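Local atomic coordinates of probable AP endonuclease (African swine fever virus, PDB entry 6KI3), a protein that probably cleaves the DNA backbone on the 5' side of abasic sites during repair, with zinc as cofactor, and also removes mismatched or blocked 3' ends. Residues A[13-17]-A[279-285]; A[40-44]-A[293-297]; A[159-164]-A[204-208]; A[259-263]-A[296-300]. One frame throughout, in Å; residues are numbered along the deposited sequence.

Interaction 1: residues A[13-17]-A[279-285]; sequences HRLWS and LGSSMQL. With nucleotides of chain C.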
loop_
_atom_site.group_PDB
_atom_site.type_symbol
_atom_site.label_atom_id
_atom_site.label_comp_id
_atom_site.label_asym_id
_atom_site.label_seq_id
_atom_site.Cartn_x
_atom_site.Cartn_y
_atom_site.Cartn_z
ATOM N N HIS A 13 -1.544 3.750 15.145
ATOM C CA HIS A 13 -1.326 4.603 16.296
ATOM C C HIS A 13 -1.647 3.891 17.561
ATOM O O HIS A 13 -0.840 4.003 18.550
ATOM C CB HIS A 13 -2.206 5.813 16.155
ATOM C CG HIS A 13 -2.288 6.669 17.350
ATOM N ND1 HIS A 13 -2.508 6.210 18.590
ATOM C CD2 HIS A 13 -2.261 8.028 17.475
ATOM C CE1 HIS A 13 -2.592 7.246 19.440
ATOM N NE2 HIS A 13 -2.445 8.357 18.761
ATOM N N ARG A 14 -2.766 3.189 17.625
ATOM C CA ARG A 14 -3.161 2.494 18.849
ATOM C C ARG A 14 -2.254 1.360 19.350
ATOM O O ARG A 14 -2.084 1.180 20.556
ATOM C CB ARG A 14 -4.597 1.975 18.716
ATOM C CG ARG A 14 -5.058 1.117 19.882
ATOM C CD ARG A 14 -6.363 0.406 19.563
ATOM N NE ARG A 14 -6.277 -0.366 18.327
ATOM C CZ ARG A 14 -6.239 -1.693 18.275
ATOM N NH1 ARG A 14 -6.281 -2.403 19.394
ATOM N NH2 ARG A 14 -6.161 -2.311 17.105
ATOM N N LEU A 15 -1.704 0.588 18.422
ATOM C CA LEU A 15 -0.917 -0.598 18.734
ATOM C C LEU A 15 0.580 -0.331 18.796
ATOM O O LEU A 15 1.349 -1.262 19.056
ATOM C CB LEU A 15 -1.184 -1.705 17.708
ATOM C CG LEU A 15 -2.646 -2.146 17.652
ATOM C CD1 LEU A 15 -2.900 -3.130 16.506
ATOM C CD2 LEU A 15 -3.025 -2.747 18.992
ATOM N N TRP A 16 1.016 0.909 18.579
ATOM C CA TRP A 16 2.447 1.187 18.526
ATOM C C TRP A 16 2.839 2.390 19.376
ATOM O O TRP A 16 3.944 2.425 19.926
ATOM C CB TRP A 16 2.887 1.398 17.075
ATOM C CG TRP A 16 2.856 0.145 16.253
ATOM C CD1 TRP A 16 1.899 -0.225 15.352
ATOM C CD2 TRP A 16 3.828 -0.907 16.260
ATOM N NE1 TRP A 16 2.218 -1.441 14.795
ATOM C CE2 TRP A 16 3.398 -1.881 15.336
ATOM C CE3 TRP A 16 5.021 -1.120 16.957
ATOM C CZ2 TRP A 16 4.118 -3.048 15.092
ATOM C CZ3 TRP A 16 5.734 -2.279 16.714
ATOM C CH2 TRP A 16 5.281 -3.228 15.789
ATOM N N SER A 17 1.955 3.376 19.490
ATOM C CA SER A 17 2.293 4.581 20.235
ATOM C C SER A 17 2.299 4.309 21.733
ATOM O O SER A 17 1.453 3.575 22.253
ATOM C CB SER A 17 1.312 5.708 19.919
ATOM O OG SER A 17 1.418 6.117 18.568
ATOM N N LEU A 279 -4.705 -6.464 14.148
ATOM C CA LEU A 279 -5.065 -7.370 15.225
ATOM C C LEU A 279 -5.533 -6.536 16.411
ATOM O O LEU A 279 -5.299 -5.326 16.477
ATOM C CB LEU A 279 -3.890 -8.296 15.597
ATOM C CG LEU A 279 -3.641 -9.426 14.582
ATOM C CD1 LEU A 279 -2.700 -10.507 15.098
ATOM C CD2 LEU A 279 -4.955 -10.073 14.164
ATOM N N GLY A 280 -6.221 -7.197 17.345
ATOM C CA GLY A 280 -6.908 -6.485 18.409
ATOM C C GLY A 280 -5.998 -5.794 19.403
ATOM O O GLY A 280 -6.451 -4.889 20.112
ATOM N N SER A 281 -4.724 -6.175 19.451
ATOM C CA SER A 281 -3.836 -5.754 20.527
ATOM C C SER A 281 -2.392 -5.907 20.062
ATOM O O SER A 281 -2.113 -6.541 19.041
ATOM C CB SER A 281 -4.090 -6.558 21.807
ATOM O OG SER A 281 -3.481 -7.834 21.735
ATOM N N SER A 282 -1.470 -5.332 20.843
ATOM C CA SER A 282 -0.080 -5.245 20.407
ATOM C C SER A 282 0.556 -6.626 20.254
ATOM O O SER A 282 1.221 -6.902 19.251
ATOM C CB SER A 282 0.717 -4.387 21.387
ATOM O OG SER A 282 2.093 -4.713 21.347
ATOM N N MET A 283 0.378 -7.504 21.246
ATOM C CA MET A 283 1.133 -8.756 21.262
ATOM C C MET A 283 0.666 -9.712 20.170
ATOM O O MET A 283 1.487 -10.421 19.569
ATOM C CB MET A 283 1.032 -9.416 22.636
ATOM C CG MET A 283 1.772 -10.745 22.728
ATOM S SD MET A 283 2.104 -11.275 24.424
ATOM C CE MET A 283 0.899 -10.304 25.332
ATOM N N GLN A 284 -0.641 -9.759 19.905
ATOM C CA GLN A 284 -1.116 -10.555 18.780
ATOM C C GLN A 284 -0.467 -10.083 17.486
ATOM O O GLN A 284 0.062 -10.889 16.713
ATOM C CB GLN A 284 -2.638 -10.489 18.658
ATOM C CG GLN A 284 -3.422 -10.607 19.939
ATOM C CD GLN A 284 -4.847 -10.140 19.751
ATOM O OE1 GLN A 284 -5.776 -10.945 19.646
ATOM N NE2 GLN A 284 -5.023 -8.838 19.670
ATOM N N LEU A 285 -0.493 -8.768 17.241
ATOM C CA LEU A 285 0.067 -8.217 16.011
ATOM C C LEU A 285 1.550 -8.537 15.879
ATOM O O LEU A 285 2.022 -8.891 14.793
ATOM C CB LEU A 285 -0.157 -6.704 15.973
ATOM C CG LEU A 285 0.425 -5.962 14.772
ATOM C CD1 LEU A 285 -0.203 -6.482 13.498
ATOM C CD2 LEU A 285 0.220 -4.461 14.898
ATOM P P DG C 3 -4.503 4.755 13.477
ATOM O OP1 DG C 3 -3.249 5.074 12.760
ATOM O OP2 DG C 3 -4.486 3.766 14.579
ATOM O "O5'" DG C 3 -5.109 6.120 14.034
ATOM C "C5'" DG C 3 -5.574 7.097 13.116
ATOM C "C4'" DG C 3 -6.335 8.193 13.833
ATOM O "O4'" DG C 3 -7.699 7.760 14.090
ATOM C "C3'" DG C 3 -5.758 8.606 15.186
ATOM O "O3'" DG C 3 -5.856 10.010 15.320
ATOM C "C2'" DG C 3 -6.669 7.881 16.178
ATOM C "C1'" DG C 3 -8.001 7.941 15.455
ATOM N N9 DG C 3 -8.935 6.896 15.861
ATOM C C8 DG C 3 -8.634 5.591 16.169
ATOM N N7 DG C 3 -9.678 4.881 16.495
ATOM C C5 DG C 3 -10.740 5.771 16.392
ATOM C C6 DG C 3 -12.123 5.571 16.623
ATOM O O6 DG C 3 -12.700 4.534 16.975
ATOM N N1 DG C 3 -12.855 6.737 16.404
ATOM C C2 DG C 3 -12.319 7.941 16.014
ATOM N N2 DG C 3 -13.183 8.953 15.852
ATOM N N3 DG C 3 -11.026 8.141 15.794
ATOM C C4 DG C 3 -10.299 7.015 16.002
ATOM P P DA C 4 -5.127 10.787 16.523
ATOM O OP1 DA C 4 -3.980 11.511 15.935
ATOM O OP2 DA C 4 -4.906 9.866 17.660
ATOM O "O5'" DA C 4 -6.221 11.861 16.963
ATOM C "C5'" DA C 4 -6.854 12.654 15.970
ATOM C "C4'" DA C 4 -8.142 13.259 16.494
ATOM O "O4'" DA C 4 -9.119 12.212 16.725
ATOM C "C3'" DA C 4 -8.008 14.026 17.803
ATOM O "O3'" DA C 4 -8.782 15.209 17.733
ATOM C "C2'" DA C 4 -8.546 13.046 18.851
ATOM C "C1'" DA C 4 -9.580 12.255 18.058
ATOM N N9 DA C 4 -9.744 10.878 18.520
ATOM C C8 DA C 4 -8.751 9.977 18.787
ATOM N N7 DA C 4 -9.190 8.805 19.180
ATOM C C5 DA C 4 -10.567 8.944 19.165
ATOM C C6 DA C 4 -11.615 8.052 19.479
ATOM N N6 DA C 4 -11.415 6.794 19.884
ATOM N N1 DA C 4 -12.879 8.508 19.358
ATOM C C2 DA C 4 -13.076 9.768 18.951
ATOM N N3 DA C 4 -12.174 10.695 18.628
ATOM C C4 DA C 4 -10.928 10.214 18.758
#

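Interaction 2: residues A[40-44]-A[293-297]; sequences IGFPF and FTTLK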
loop_
_atom_site.group_PDB
_atom_site.type_symbol
_atom_site.label_atom_id
_atom_site.label_comp_id
_atom_site.label_asym_id
_atom_site.label_seq_id
_atom_site.Cartn_x
_atom_site.Cartn_y
_atom_site.Cartn_z
ATOM N N ILE A 40 13.726 -8.441 15.992
ATOM C CA ILE A 40 13.446 -9.702 15.318
ATOM C C ILE A 40 14.351 -9.863 14.105
ATOM O O ILE A 40 14.182 -10.794 13.309
ATOM C CB ILE A 40 11.958 -9.788 14.939
ATOM C CG1 ILE A 40 11.551 -8.592 14.080
ATOM C CG2 ILE A 40 11.118 -9.824 16.195
ATOM C CD1 ILE A 40 11.324 -8.931 12.635
ATOM N N GLY A 41 15.321 -8.963 13.963
ATOM C CA GLY A 41 16.342 -9.123 12.946
ATOM C C GLY A 41 15.903 -8.847 11.528
ATOM O O GLY A 41 16.517 -9.364 10.592
ATOM N N PHE A 42 14.854 -8.048 11.338
ATOM C CA PHE A 42 14.401 -7.629 10.012
ATOM C C PHE A 42 14.390 -6.107 9.997
ATOM O O PHE A 42 13.403 -5.479 10.412
ATOM C CB PHE A 42 13.022 -8.200 9.687
ATOM C CG PHE A 42 12.693 -8.207 8.220
ATOM C CD1 PHE A 42 12.148 -7.089 7.612
ATOM C CD2 PHE A 42 12.917 -9.339 7.453
ATOM C CE1 PHE A 42 11.841 -7.095 6.265
ATOM C CE2 PHE A 42 12.611 -9.353 6.104
ATOM C CZ PHE A 42 12.073 -8.228 5.509
ATOM N N PRO A 43 15.473 -5.471 9.547
ATOM C CA PRO A 43 15.497 -4.002 9.515
ATOM C C PRO A 43 14.474 -3.437 8.543
ATOM O O PRO A 43 14.643 -3.535 7.324
ATOM C CB PRO A 43 16.933 -3.684 9.075
ATOM N N PHE A 44 13.405 -2.853 9.081
ATOM C CA PHE A 44 12.346 -2.305 8.246
ATOM C C PHE A 44 12.878 -1.173 7.378
ATOM O O PHE A 44 13.511 -0.237 7.874
ATOM C CB PHE A 44 11.194 -1.801 9.116
ATOM C CG PHE A 44 10.464 -2.890 9.848
ATOM C CD1 PHE A 44 10.225 -4.112 9.243
ATOM C CD2 PHE A 44 10.021 -2.692 11.146
ATOM C CE1 PHE A 44 9.551 -5.115 9.917
ATOM C CE2 PHE A 44 9.346 -3.688 11.824
ATOM C CZ PHE A 44 9.112 -4.902 11.210
ATOM N N PHE A 293 7.667 -11.911 8.766
ATOM C CA PHE A 293 8.928 -11.313 8.337
ATOM C C PHE A 293 10.090 -12.296 8.401
ATOM O O PHE A 293 11.054 -12.153 7.642
ATOM C CB PHE A 293 9.230 -10.063 9.167
ATOM C CG PHE A 293 8.399 -8.870 8.780
ATOM C CD1 PHE A 293 8.596 -8.241 7.562
ATOM C CD2 PHE A 293 7.424 -8.378 9.630
ATOM C CE1 PHE A 293 7.835 -7.146 7.198
ATOM C CE2 PHE A 293 6.660 -7.284 9.273
ATOM C CZ PHE A 293 6.865 -6.667 8.056
ATOM N N THR A 294 10.026 -13.293 9.288
ATOM C CA THR A 294 11.018 -14.363 9.246
ATOM C C THR A 294 10.839 -15.221 7.999
ATOM O O THR A 294 11.823 -15.637 7.379
ATOM C CB THR A 294 10.932 -15.225 10.507
ATOM O OG1 THR A 294 9.567 -15.585 10.754
ATOM C CG2 THR A 294 11.487 -14.474 11.711
ATOM N N THR A 295 9.587 -15.491 7.618
ATOM C CA THR A 295 9.331 -16.183 6.359
ATOM C C THR A 295 9.777 -15.336 5.174
ATOM O O THR A 295 10.342 -15.856 4.205
ATOM C CB THR A 295 7.846 -16.532 6.243
ATOM O OG1 THR A 295 7.464 -17.370 7.341
ATOM C CG2 THR A 295 7.566 -17.262 4.935
ATOM N N LEU A 296 9.531 -14.024 5.235
ATOM C CA LEU A 296 10.043 -13.130 4.202
ATOM C C LEU A 296 11.565 -13.154 4.165
ATOM O O LEU A 296 12.165 -13.180 3.085
ATOM C CB LEU A 296 9.533 -11.708 4.435
ATOM C CG LEU A 296 8.182 -11.351 3.813
ATOM C CD1 LEU A 296 7.701 -10.003 4.322
ATOM C CD2 LEU A 296 8.283 -11.347 2.296
ATOM N N LYS A 297 12.206 -13.154 5.337
ATOM C CA LYS A 297 13.662 -13.214 5.385
ATOM C C LYS A 297 14.188 -14.511 4.781
ATOM O O LYS A 297 15.288 -14.531 4.214
ATOM C CB LYS A 297 14.144 -13.057 6.828
ATOM C CG LYS A 297 15.654 -12.934 6.978
ATOM C CD LYS A 297 16.037 -12.595 8.410
ATOM C CE LYS A 297 15.437 -13.588 9.394
ATOM N NZ LYS A 297 15.811 -13.272 10.801
#

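Interaction 3: residues A[159-164]-A[204-208]; sequences STMEQI and WLRSL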
loop_
_atom_site.group_PDB
_atom_site.type_symbol
_atom_site.label_atom_id
_atom_site.label_comp_id
_atom_site.label_asym_id
_atom_site.label_seq_id
_atom_site.Cartn_x
_atom_site.Cartn_y
_atom_site.Cartn_z
ATOM N N SER A 159 -8.089 -5.086 -11.630
ATOM C CA SER A 159 -7.269 -6.187 -11.152
ATOM C C SER A 159 -6.685 -7.038 -12.267
ATOM O O SER A 159 -5.696 -7.740 -12.028
ATOM C CB SER A 159 -8.076 -7.088 -10.205
ATOM O OG SER A 159 -8.440 -6.382 -9.030
ATOM N N THR A 160 -7.262 -7.005 -13.464
ATOM C CA THR A 160 -6.659 -7.629 -14.628
ATOM C C THR A 160 -5.776 -6.620 -15.347
ATOM O O THR A 160 -6.017 -5.411 -15.300
ATOM C CB THR A 160 -7.729 -8.160 -15.584
ATOM O OG1 THR A 160 -8.650 -7.110 -15.905
ATOM C CG2 THR A 160 -8.485 -9.317 -14.946
ATOM N N MET A 161 -4.740 -7.130 -16.016
ATOM C CA MET A 161 -3.790 -6.240 -16.674
ATOM C C MET A 161 -4.437 -5.466 -17.813
ATOM O O MET A 161 -3.963 -4.380 -18.168
ATOM C CB MET A 161 -2.588 -7.033 -17.183
ATOM C CG MET A 161 -1.301 -6.230 -17.204
ATOM S SD MET A 161 -0.962 -5.487 -15.597
ATOM C CE MET A 161 -0.868 -6.950 -14.568
ATOM N N GLU A 162 -5.516 -5.998 -18.393
ATOM C CA GLU A 162 -6.227 -5.270 -19.439
ATOM C C GLU A 162 -6.852 -3.995 -18.888
ATOM O O GLU A 162 -6.723 -2.918 -19.481
ATOM C CB GLU A 162 -7.291 -6.167 -20.071
ATOM N N GLN A 163 -7.532 -4.098 -17.743
ATOM C CA GLN A 163 -8.129 -2.913 -17.137
ATOM C C GLN A 163 -7.070 -1.983 -16.557
ATOM O O GLN A 163 -7.256 -0.760 -16.558
ATOM C CB GLN A 163 -9.131 -3.317 -16.056
ATOM C CG GLN A 163 -10.403 -3.948 -16.593
ATOM C CD GLN A 163 -11.566 -3.818 -15.629
ATOM O OE1 GLN A 163 -11.375 -3.580 -14.436
ATOM N NE2 GLN A 163 -12.782 -3.968 -16.143
ATOM N N ILE A 164 -5.961 -2.535 -16.061
ATOM C CA ILE A 164 -4.886 -1.692 -15.547
ATOM C C ILE A 164 -4.198 -0.949 -16.687
ATOM O O ILE A 164 -3.916 0.251 -16.581
ATOM C CB ILE A 164 -3.886 -2.533 -14.732
ATOM C CG1 ILE A 164 -4.567 -3.125 -13.496
ATOM C CG2 ILE A 164 -2.687 -1.690 -14.325
ATOM C CD1 ILE A 164 -3.623 -3.875 -12.581
ATOM N N TRP A 204 0.636 -13.214 -14.284
ATOM C CA TRP A 204 0.091 -11.883 -14.034
ATOM C C TRP A 204 1.200 -10.843 -13.933
ATOM O O TRP A 204 1.073 -9.738 -14.474
ATOM C CB TRP A 204 -0.752 -11.901 -12.758
ATOM C CG TRP A 204 -1.596 -10.677 -12.556
ATOM C CD1 TRP A 204 -2.874 -10.483 -12.994
ATOM C CD2 TRP A 204 -1.228 -9.484 -11.853
ATOM N NE1 TRP A 204 -3.322 -9.243 -12.612
ATOM C CE2 TRP A 204 -2.331 -8.609 -11.910
ATOM C CE3 TRP A 204 -0.072 -9.071 -11.183
ATOM C CZ2 TRP A 204 -2.312 -7.345 -11.324
ATOM C CZ3 TRP A 204 -0.055 -7.815 -10.602
ATOM C CH2 TRP A 204 -1.169 -6.967 -10.677
ATOM N N LEU A 205 2.297 -11.180 -13.250
ATOM C CA LEU A 205 3.388 -10.223 -13.083
ATOM C C LEU A 205 4.171 -10.024 -14.374
ATOM O O LEU A 205 4.747 -8.950 -14.585
ATOM C CB LEU A 205 4.316 -10.677 -11.956
ATOM C CG LEU A 205 3.766 -10.488 -10.541
ATOM C CD1 LEU A 205 4.688 -11.115 -9.507
ATOM C CD2 LEU A 205 3.555 -9.010 -10.248
ATOM N N ARG A 206 4.211 -11.037 -15.244
ATOM C CA ARG A 206 4.851 -10.858 -16.543
ATOM C C ARG A 206 4.049 -9.905 -17.419
ATOM O O ARG A 206 4.622 -9.054 -18.110
ATOM C CB ARG A 206 5.027 -12.208 -17.237
ATOM N N SER A 207 2.719 -10.032 -17.403
ATOM C CA SER A 207 1.878 -9.086 -18.127
ATOM C C SER A 207 2.012 -7.679 -17.561
ATOM O O SER A 207 1.794 -6.697 -18.279
ATOM C CB SER A 207 0.419 -9.541 -18.083
ATOM O OG SER A 207 -0.049 -9.614 -16.747
ATOM N N LEU A 208 2.369 -7.563 -16.280
ATOM C CA LEU A 208 2.615 -6.251 -15.693
ATOM C C LEU A 208 3.880 -5.624 -16.264
ATOM O O LEU A 208 3.882 -4.453 -16.659
ATOM C CB LEU A 208 2.714 -6.366 -14.171
ATOM C CG LEU A 208 3.118 -5.077 -13.453
ATOM C CD1 LEU A 208 2.064 -3.999 -13.654
ATOM C CD2 LEU A 208 3.362 -5.332 -11.974
#

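Interaction 4: residues A[259-263]-A[296-300]; sequences LYCFV and LKSLL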
loop_
_atom_site.group_PDB
_atom_site.type_symbol
_atom_site.label_atom_id
_atom_site.label_comp_id
_atom_site.label_asym_id
_atom_site.label_seq_id
_atom_site.Cartn_x
_atom_site.Cartn_y
_atom_site.Cartn_z
ATOM N N LEU A 259 3.180 -15.837 -3.682
ATOM C CA LEU A 259 3.816 -14.734 -2.967
ATOM C C LEU A 259 5.311 -14.675 -3.246
ATOM O O LEU A 259 5.869 -13.587 -3.429
ATOM C CB LEU A 259 3.568 -14.861 -1.465
ATOM C CG LEU A 259 4.328 -13.871 -0.650
ATOM C CD1 LEU A 259 3.554 -12.632 -0.476
ATOM C CD2 LEU A 259 4.747 -14.432 0.690
ATOM N N TYR A 260 5.981 -15.831 -3.272
ATOM C CA TYR A 260 7.417 -15.835 -3.537
ATOM C C TYR A 260 7.734 -15.244 -4.903
ATOM O O TYR A 260 8.792 -14.629 -5.082
ATOM C CB TYR A 260 7.978 -17.253 -3.431
ATOM C CG TYR A 260 9.443 -17.339 -3.790
ATOM C CD1 TYR A 260 10.402 -16.688 -3.026
ATOM C CD2 TYR A 260 9.868 -18.066 -4.894
ATOM C CE1 TYR A 260 11.743 -16.759 -3.348
ATOM C CE2 TYR A 260 11.208 -18.143 -5.225
ATOM C CZ TYR A 260 12.142 -17.488 -4.448
ATOM O OH TYR A 260 13.477 -17.561 -4.771
ATOM N N CYS A 261 6.834 -15.412 -5.873
ATOM C CA CYS A 261 7.018 -14.751 -7.161
ATOM C C CYS A 261 6.854 -13.241 -7.025
ATOM O O CYS A 261 7.544 -12.473 -7.707
ATOM C CB CYS A 261 6.035 -15.313 -8.187
ATOM S SG CYS A 261 6.263 -14.669 -9.860
ATOM N N PHE A 262 5.945 -12.797 -6.152
ATOM C CA PHE A 262 5.828 -11.369 -5.874
ATOM C C PHE A 262 7.073 -10.844 -5.170
ATOM O O PHE A 262 7.503 -9.713 -5.420
ATOM C CB PHE A 262 4.581 -11.091 -5.032
ATOM C CG PHE A 262 3.309 -11.003 -5.831
ATOM C CD1 PHE A 262 2.934 -9.812 -6.430
ATOM C CD2 PHE A 262 2.484 -12.107 -5.974
ATOM C CE1 PHE A 262 1.764 -9.725 -7.164
ATOM C CE2 PHE A 262 1.313 -12.026 -6.706
ATOM C CZ PHE A 262 0.953 -10.834 -7.301
ATOM N N VAL A 263 7.666 -11.652 -4.288
ATOM C CA VAL A 263 8.868 -11.226 -3.581
ATOM C C VAL A 263 10.032 -11.066 -4.553
ATOM O O VAL A 263 10.854 -10.152 -4.413
ATOM C CB VAL A 263 9.199 -12.219 -2.450
ATOM C CG1 VAL A 263 10.523 -11.865 -1.790
ATOM C CG2 VAL A 263 8.079 -12.237 -1.423
ATOM N N LEU A 296 9.531 -14.024 5.235
ATOM C CA LEU A 296 10.043 -13.130 4.202
ATOM C C LEU A 296 11.565 -13.154 4.165
ATOM O O LEU A 296 12.165 -13.180 3.085
ATOM C CB LEU A 296 9.533 -11.708 4.435
ATOM C CG LEU A 296 8.182 -11.351 3.813
ATOM C CD1 LEU A 296 7.701 -10.003 4.322
ATOM C CD2 LEU A 296 8.283 -11.347 2.296
ATOM N N LYS A 297 12.206 -13.154 5.337
ATOM C CA LYS A 297 13.662 -13.214 5.385
ATOM C C LYS A 297 14.188 -14.511 4.781
ATOM O O LYS A 297 15.288 -14.531 4.214
ATOM C CB LYS A 297 14.144 -13.057 6.828
ATOM C CG LYS A 297 15.654 -12.934 6.978
ATOM C CD LYS A 297 16.037 -12.595 8.410
ATOM C CE LYS A 297 15.437 -13.588 9.394
ATOM N NZ LYS A 297 15.811 -13.272 10.801
ATOM N N SER A 298 13.419 -15.597 4.886
ATOM C CA SER A 298 13.811 -16.849 4.248
ATOM C C SER A 298 13.824 -16.706 2.732
ATOM O O SER A 298 14.768 -17.139 2.061
ATOM C CB SER A 298 12.862 -17.971 4.671
ATOM O OG SER A 298 12.575 -17.904 6.057
ATOM N N LEU A 299 12.778 -16.091 2.175
ATOM C CA LEU A 299 12.680 -15.917 0.731
ATOM C C LEU A 299 13.656 -14.875 0.204
ATOM O O LEU A 299 13.889 -14.819 -1.010
ATOM C CB LEU A 299 11.249 -15.527 0.356
ATOM C CG LEU A 299 10.156 -16.451 0.896
ATOM C CD1 LEU A 299 8.775 -15.842 0.698
ATOM C CD2 LEU A 299 10.244 -17.813 0.233
ATOM N N LEU A 300 14.229 -14.052 1.082
ATOM C CA LEU A 300 15.129 -12.985 0.664
ATOM C C LEU A 300 16.582 -13.407 0.832
ATOM O O LEU A 300 17.298 -13.606 -0.157
ATOM C CB LEU A 300 14.852 -11.715 1.466
ATOM C CG LEU A 300 13.518 -11.010 1.205
ATOM C CD1 LEU A 300 13.153 -10.103 2.382
ATOM C CD2 LEU A 300 13.582 -10.215 -0.095
#

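Interaction 1: residues A[13-17]-A[279-285]
Residues 13-16 form a short, weakly bonded helix after strand 6-10, and Ser-17 leaves it. Segment 279-285 runs from the loop after strand 272-275 into the first turn of helix 282-300. The backbones come closest at Leu-15 and Ser-282, whose CA atoms are 5.0 Å apart. Both segments follow the C-terminal ends of neighbouring strands in a TIM barrel, so the contact ties the seam where the last strand meets the first. Arg-14 grips the second loop with its guanidinium edge: NH1 donates to Gly-280 O (2.6 Å) and NH2 to Leu-279 O (3.2 Å). Arginine suits the place because its planar fork can serve two adjacent carbonyls. A side chain on Gly-280 would crowd the amide of Gln-284. Leu-15 points toward the other segment and forms its apolar centre, with CD2 3.4 Å from Ser-281 C and CD1 3.8 Å from Leu-285 CD2. Leu-285 CD2 also lies 3.6 Å from Trp-16 NE1, and the indole packs further against helix 25-39. The turn faces DNA: His-13 NE2 comes within 3.1 Å of OP2 of DA4 of chain C, and His-13 N donates a hydrogen bond to OP2 of DG3 of chain C at 3.0 Å.

Interaction 2: residues A[40-44]-A[293-297]
Aromatic contacts dominate. Phe-42, Phe-44 and Phe-293 make a cluster in which Phe-44 presents its edge to the face of Phe-293, with centroids 4.9 Å apart, planes at 58° and Phe-44 CE1 3.6 Å from Phe-293 CZ. Phe-42 meets Phe-293 obliquely (centroids 5.0 Å apart, planes at 43°), bringing Phe-42 CE1 to 3.7 Å from Phe-293 CD1. Flat, wide rings suit this place, since they fill the gap between a loop and a helix without needing polar partners; Phe-44 also stacks on Tyr-33.

The loop's course depends on its backbone. Helix 25-39 closes in a Schellman motif with Gly-41 as the C-prime residue; its positive phi (74°) is readily adopted by glycine, and the turn directs the chain toward strand 46-49. In the TIM barrel this is the alpha-beta loop joining helix 25-39, the first of the outer layer, to strand 46-49, and it packs here on the last helix, 282-300, which lies beside helix 25-39 as the ring closes.

Aliphatic groups extend the packing. Ile-40 CD1 sits 4.2 Å from Phe-293 CB, and Phe-42 CE2 is 4.2 Å from Leu-296 CB. The base of the lysine chain packs beside the ring, with Lys-297 CB 4.0 Å from Phe-42 CD2, and Lys-297 CD reaches to 3.9 Å from Gly-41 O; Lys-297 NZ ends 3.9 Å from Ile-40 O, beyond hydrogen-bonding range.

Interaction 3: residues A[159-164]-A[204-208]
A Met-aromatic contact holds together two neighbouring outer helices of the TIM barrel, 161-174 and 198-209, with Met-161 packed on Trp-204. The CA atoms of Met-161 and Leu-208 are the nearest pair, at 6.5 Å. The CE methyl of Met-161 lies over the six-membered ring of Trp-204, 3.6 Å from its centroid and 16° off the normal, a CH-pi contact; SD is farther out, 5.1 Å from that centroid. Methionine fits because its thin, flexible chain can reach between the helices: Met-161 CE is also 3.7 Å from Leu-208 CB, and Met-161 CG 3.3 Å from Ser-207 O. Ser-207 is small enough to leave room, and its OG turns back to donate a hydrogen bond to Trp-204 O (2.5 Å). Tryptophan offers a face to Met-161 and, at its edge, a donor: Trp-204 NE1 gives a hydrogen bond to Ser-159 O at 2.9 Å, fixing the residue before the N-cap Thr-160. Ile-164 CD1, 3.9 Å from Trp-204 CZ2, extends the apolar packing. The Ser-159 side chain approaches that of the zinc ligand His-187 (about 6 Å) but lies about 11 Å from a zinc ion; the rest is helix-against-helix packing of an alpha/beta barrel wall.

Interaction 4: residues A[259-263]-A[296-300]
Helices 258-269 and 282-300 are the last two of the TIM barrel's outer layer, flanking strand 272-275 in its final beta-alpha units. Around 259-263 and 296-300 their axes approach to 10.5 Å, with a signed crossing angle of -60°, and the interface between these segments is wholly apolar. Leu-296 comes first: its CB points sideways, but CD2 swings in to meet Val-263 CG2 at 3.8 Å, while the side chain also touches Phe-7 of strand 6-10, so this leucine bridges helix and barrel strand. One turn on, Leu-299 points toward the other helix and is the centre of the contact. Leu-299 CD1 lies 4.3 Å from Leu-259 CD2 and 4.2 Å from Val-263 CG2, and Leu-299 CD2 presses against Tyr-260 CD1 at 3.5 Å. A branched, flexible leucine suits a position that must meet several neighbours; the beta-branched Val-263 offers a compact surface to three leucines; and Tyr-260 has its ring carbons packing inward while the residue stays partly exposed. Leu-300 ends the segment close to the helix terminus, also touching Phe-7, and its CD2 is 3.9 Å from Val-263 CG1.

How the interactions relate
All four contacts join neighbouring elements around one TIM barrel. Helix 282-300 serves three of them: its N-terminal end interaction 1, its later turns interactions 2 and 4, which share Leu-296 and Lys-297, lie about 11 Å apart between centres and touch through Phe-42 and Leu-300. Interactions 1 and 2 link the chain's beginning to its end, closing the ring, whereas 3 and then 4 join helices nearer in sequence. Leu-205 packs on Phe-262, so interactions 3 and 4 form a continuous helical wall. Interactions 1 and 3 lie about 34 Å apart between centres, on opposite sides of the chain's centre; interaction 1 includes the turn whose backbone contacts a DNA phosphate, and the zinc site lies inside the ring.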